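PDB 1TWI: diaminopimelate decarboxylase from Methanocaldococcus jannaschii, which catalyses the pyridoxal-phosphate-dependent decarboxylation of meso-diaminopimelate to L-lysine, the last step of lysine biosynthesis by the diaminopimelate pathway. Local coordinates for residues G300-V306 / G376-F382; T315-I320 / E349-G355. One frame throughout, in Å; residues are numbered along the deposited sequence.

Interaction 1: G300-V306 / G376-F382; sequences GYLLGKV and GDVLAIF
Tyr301, an m rotamer, turns its ring edge onto the face of the Phe382 ring in a T-shaped stack, with centroids 5.0 Å apart and planes at 79°. Residues 300-306 and 378-382 run as extended antiparallel strands, their axes 4.5 Å apart at 153°. Leu302 with Ile381 and Gly304 with Leu379 are hydrogen-bonded pairs: Leu302 N to Ile381 O is 2.9 Å, Ile381 N to Leu302 O 2.8 Å, Gly304 N to Leu379 O 3.0 Å, Leu379 N to Gly304 O 2.8 Å. The ladder extends into the loop through Val306 N to Asp377 O (2.9 Å) and Gly376 N to Val306 O (2.8 Å). On the Tyr301 face, Leu303 CD2 meets Ala380 CB at 3.6 Å; on the other, Leu302 CD2 lies 4.1 Å from Ile381 CD1. Alternating hydrogen-bonded and non-hydrogen-bonded pairs mark an antiparallel ladder, here in the mixed sheet of the beta domain accompanying the TIM barrel. Strand 32-36 flanks residues 300-306, strand 339-341 flanks 378-382, and Phe14 of strand 13-16 packs against Tyr301 and Phe382.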
# COMPACT_ATOMS: atom_id res chain seq x y z
N GLY A 300 1.42 18.96 3.99
CA GLY A 300 1.18 17.87 4.96
C GLY A 300 2.34 17.43 5.83
O GLY A 300 3.48 17.30 5.34
N TYR A 301 2.08 17.23 7.12
CA TYR A 301 3.12 16.79 8.05
C TYR A 301 2.52 15.63 8.81
O TYR A 301 1.35 15.67 9.11
CB TYR A 301 3.46 17.91 9.05
CG TYR A 301 3.98 19.15 8.31
CD1 TYR A 301 3.08 20.02 7.70
CD2 TYR A 301 5.38 19.37 8.12
CE1 TYR A 301 3.50 21.07 6.92
CE2 TYR A 301 5.84 20.46 7.33
CZ TYR A 301 4.88 21.29 6.74
OH TYR A 301 5.24 22.33 5.89
N LEU A 302 3.33 14.60 9.09
CA LEU A 302 2.84 13.47 9.86
C LEU A 302 3.59 13.42 11.21
O LEU A 302 4.83 13.29 11.24
CB LEU A 302 3.07 12.16 9.10
CG LEU A 302 2.67 10.84 9.81
CD1 LEU A 302 1.18 10.85 10.21
CD2 LEU A 302 2.99 9.70 8.89
N LEU A 303 2.82 13.52 12.31
CA LEU A 303 3.41 13.49 13.65
C LEU A 303 3.29 12.10 14.23
O LEU A 303 2.24 11.46 14.14
CB LEU A 303 2.66 14.49 14.58
CG LEU A 303 2.46 15.89 13.98
CD1 LEU A 303 1.71 16.83 14.97
CD2 LEU A 303 3.82 16.46 13.61
N GLY A 304 4.39 11.62 14.79
CA GLY A 304 4.43 10.30 15.37
C GLY A 304 5.16 10.39 16.71
O GLY A 304 6.23 10.99 16.80
N LYS A 305 4.56 9.83 17.75
CA LYS A 305 5.19 9.86 19.02
C LYS A 305 6.17 8.70 19.19
O LYS A 305 5.95 7.55 18.71
CB LYS A 305 4.12 9.85 20.13
CG LYS A 305 4.70 9.74 21.57
CD LYS A 305 3.66 10.15 22.68
CE LYS A 305 2.51 9.17 22.79
NZ LYS A 305 1.65 9.56 23.97
N VAL A 306 7.26 9.01 19.88
CA VAL A 306 8.29 8.01 20.17
C VAL A 306 7.92 7.14 21.36
O VAL A 306 7.76 7.67 22.47
CB VAL A 306 9.63 8.72 20.48
CG1 VAL A 306 10.69 7.67 20.86
CG2 VAL A 306 10.08 9.50 19.20
N GLY A 376 8.40 9.80 24.22
CA GLY A 376 7.41 10.83 24.50
C GLY A 376 7.56 12.03 23.58
O GLY A 376 6.66 12.87 23.45
N ASP A 377 8.73 12.15 22.93
CA ASP A 377 8.90 13.25 22.00
C ASP A 377 8.00 12.92 20.80
O ASP A 377 7.61 11.78 20.60
CB ASP A 377 10.36 13.32 21.50
CG ASP A 377 11.28 14.02 22.50
OD1 ASP A 377 10.75 14.63 23.46
OD2 ASP A 377 12.53 13.96 22.30
N VAL A 378 7.72 13.95 20.01
CA VAL A 378 6.89 13.83 18.81
C VAL A 378 7.80 14.17 17.63
O VAL A 378 8.47 15.23 17.67
CB VAL A 378 5.74 14.85 18.88
CG1 VAL A 378 4.89 14.79 17.55
CG2 VAL A 378 4.81 14.53 20.14
N LEU A 379 7.88 13.29 16.64
CA LEU A 379 8.68 13.59 15.47
C LEU A 379 7.71 14.04 14.37
O LEU A 379 6.56 13.57 14.34
CB LEU A 379 9.43 12.35 14.96
CG LEU A 379 10.32 11.57 15.93
CD1 LEU A 379 11.10 10.54 15.13
CD2 LEU A 379 11.32 12.55 16.63
N ALA A 380 8.16 14.94 13.48
CA ALA A 380 7.35 15.36 12.35
C ALA A 380 8.04 14.89 11.05
O ALA A 380 9.26 15.14 10.81
CB ALA A 380 7.21 16.90 12.34
N ILE A 381 7.27 14.22 10.20
CA ILE A 381 7.79 13.74 8.93
C ILE A 381 7.18 14.71 7.94
O ILE A 381 5.94 14.81 7.80
CB ILE A 381 7.30 12.29 8.65
CG1 ILE A 381 7.84 11.36 9.77
CG2 ILE A 381 7.81 11.79 7.25
CD1 ILE A 381 6.95 10.00 9.90
N PHE A 382 8.04 15.42 7.23
CA PHE A 382 7.60 16.43 6.27
C PHE A 382 7.10 15.95 4.92
O PHE A 382 7.47 14.88 4.46
CB PHE A 382 8.75 17.39 5.92
CG PHE A 382 9.04 18.45 6.96
CD1 PHE A 382 8.95 18.14 8.33
CD2 PHE A 382 9.47 19.71 6.57
CE1 PHE A 382 9.31 19.10 9.29
CE2 PHE A 382 9.84 20.70 7.52
CZ PHE A 382 9.76 20.38 8.88

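Interaction 2: T315-I320 / E349-G355; sequences TKWVMI and EVVSIAG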
# COMPACT_ATOMS: atom_id res chain seq x y z
N THR A 315 23.08 0.49 14.88
CA THR A 315 22.33 1.73 14.80
C THR A 315 21.44 1.99 15.98
O THR A 315 21.05 1.07 16.72
CB THR A 315 21.51 1.85 13.44
OG1 THR A 315 20.10 1.89 13.70
CG2 THR A 315 21.81 0.72 12.51
N LYS A 316 21.19 3.27 16.23
CA LYS A 316 20.30 3.62 17.31
C LYS A 316 18.94 3.87 16.65
O LYS A 316 18.77 4.75 15.80
CB LYS A 316 20.77 4.85 18.08
CG LYS A 316 19.90 5.16 19.29
CD LYS A 316 20.64 6.19 20.18
CE LYS A 316 19.70 6.76 21.22
NZ LYS A 316 20.37 7.49 22.35
N TRP A 317 17.99 3.02 17.01
CA TRP A 317 16.64 3.09 16.45
C TRP A 317 15.71 3.83 17.38
O TRP A 317 15.77 3.66 18.60
CB TRP A 317 16.06 1.70 16.27
CG TRP A 317 16.68 0.88 15.21
CD1 TRP A 317 17.68 -0.08 15.35
CD2 TRP A 317 16.36 0.93 13.83
NE1 TRP A 317 17.99 -0.59 14.10
CE2 TRP A 317 17.19 0.02 13.16
CE3 TRP A 317 15.45 1.68 13.08
CZ2 TRP A 317 17.13 -0.16 11.78
CZ3 TRP A 317 15.39 1.49 11.73
CH2 TRP A 317 16.21 0.59 11.10
N VAL A 318 14.84 4.62 16.77
CA VAL A 318 13.83 5.40 17.46
C VAL A 318 12.51 4.83 16.88
O VAL A 318 12.32 4.83 15.66
CB VAL A 318 14.07 6.91 17.08
CG1 VAL A 318 12.85 7.73 17.38
CG2 VAL A 318 15.28 7.44 17.91
N MET A 319 11.63 4.29 17.74
CA MET A 319 10.39 3.67 17.26
C MET A 319 9.21 4.59 17.51
O MET A 319 8.95 4.96 18.65
CB MET A 319 10.13 2.35 17.99
CG MET A 319 11.38 1.43 18.19
SD MET A 319 12.10 0.96 16.62
CE MET A 319 13.11 -0.54 17.14
N ILE A 320 8.47 4.92 16.45
CA ILE A 320 7.33 5.80 16.61
C ILE A 320 5.99 5.14 16.29
O ILE A 320 5.94 4.06 15.67
CB ILE A 320 7.50 7.10 15.75
CG1 ILE A 320 7.63 6.74 14.26
CG2 ILE A 320 8.78 7.92 16.23
CD1 ILE A 320 7.65 8.00 13.39
N GLU A 349 21.93 13.86 17.63
CA GLU A 349 22.45 12.51 17.53
C GLU A 349 21.92 11.95 16.22
O GLU A 349 20.91 12.44 15.67
CB GLU A 349 21.99 11.63 18.72
CG GLU A 349 20.49 11.62 18.89
CD GLU A 349 19.96 10.57 19.89
OE1 GLU A 349 18.72 10.63 20.16
OE2 GLU A 349 20.76 9.71 20.38
N VAL A 350 22.58 10.91 15.74
CA VAL A 350 22.19 10.28 14.48
C VAL A 350 21.42 9.02 14.82
O VAL A 350 21.91 8.20 15.60
CB VAL A 350 23.44 9.90 13.63
CG1 VAL A 350 23.03 9.12 12.40
CG2 VAL A 350 24.19 11.17 13.23
N VAL A 351 20.22 8.89 14.26
CA VAL A 351 19.36 7.73 14.52
C VAL A 351 18.59 7.32 13.26
O VAL A 351 18.53 8.09 12.30
CB VAL A 351 18.27 8.03 15.61
CG1 VAL A 351 18.88 8.39 16.96
CG2 VAL A 351 17.35 9.16 15.14
N SER A 352 18.00 6.12 13.29
CA SER A 352 17.16 5.64 12.20
C SER A 352 15.74 5.60 12.82
O SER A 352 15.58 5.31 14.00
CB SER A 352 17.62 4.26 11.73
OG SER A 352 18.88 4.37 11.06
N ILE A 353 14.72 5.94 12.05
CA ILE A 353 13.37 6.06 12.60
C ILE A 353 12.47 5.00 11.98
O ILE A 353 12.36 4.94 10.77
CB ILE A 353 12.72 7.45 12.25
CG1 ILE A 353 13.50 8.65 12.88
CG2 ILE A 353 11.33 7.53 12.86
CD1 ILE A 353 14.61 9.16 12.05
N ALA A 354 11.80 4.22 12.81
CA ALA A 354 10.91 3.16 12.29
C ALA A 354 9.52 3.15 12.91
O ALA A 354 9.34 3.60 14.05
CB ALA A 354 11.56 1.78 12.57
N GLY A 355 8.56 2.57 12.17
CA GLY A 355 7.22 2.42 12.69
C GLY A 355 7.21 1.04 13.36
O GLY A 355 8.24 0.37 13.44
O HOH W 1 18.25 9.22 22.32
O HOH W 2 22.40 5.53 14.53
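Glu349, near the start of strand 348-354, forms a salt bridge: its OE2 lies 3.0 Å from Lys316 NZ, reached by a lysine chain extended through four t torsions. A water reinforces the pair, accepting from Lys316 NZ at 2.7 Å and donating to Glu349 OE1 at 2.6 Å; OE1 also receives the backbone N of Val373. At Val350 the strands are still too far apart for direct pairing, so a second water spans the gap, 2.9 Å from Val350 O and 3.1 Å from Lys316 N. Val351 closes in, its CB 3.8 Å from Val318 CG2. With Ser352 the parallel ladder begins: Ser352 N donates to Lys316 O (3.0 Å) and Ser352 O accepts from Val318 N (2.9 Å). The CB of Ser352 sits over the six-membered ring of Trp317, 3.8 Å from its centroid, a CH-pi contact. Ile353 points to the other face, where its CG2 touches Ile320 CD1 at 3.7 Å. Ala354 then repeats the bonding of Ser352, through Ala354 N to Val318 O (3.0 Å) and Ile320 N to Ala354 O (2.9 Å), while its CB packs 3.9 Å from Trp317 CE3. Gly355 leaves the strand, and its carbonyl accepts hydrogen bonds from Lys179 and Asn113 of the second subunit. Staggered bonds to every other residue, with axes at 42°, are the signature of a twisted parallel strand pair, here within a mixed sheet that reaches the dimer interface close to Cys358, the predicted proton donor, and the substrate-pocket residue Glu359.

How the interactions relate
Two pairings of opposite polarity, antiparallel in interaction 1 and parallel in interaction 2, belong to one mixed sheet, the centres of the two contacts about 13 Å apart. Strand 300-311 joins them: it pairs with 378-382 and, farther along, with the antiparallel strand 316-320 that follows it. In chain order the segments come as 300-306, 315-320, 349-355 and 376-382, so the outer pair encloses the inner one. Side chains connect the two where Val306 CG2 meets Ile320 CG2 at 3.6 Å and Leu379 CD1 meets the same Ile320 CG2 at 3.7 Å. The sheet thus illustrates how sequence-distant strands form the beta domain that accompanies the TIM-barrel in this decarboxylase family; interaction 2 touches the second subunit.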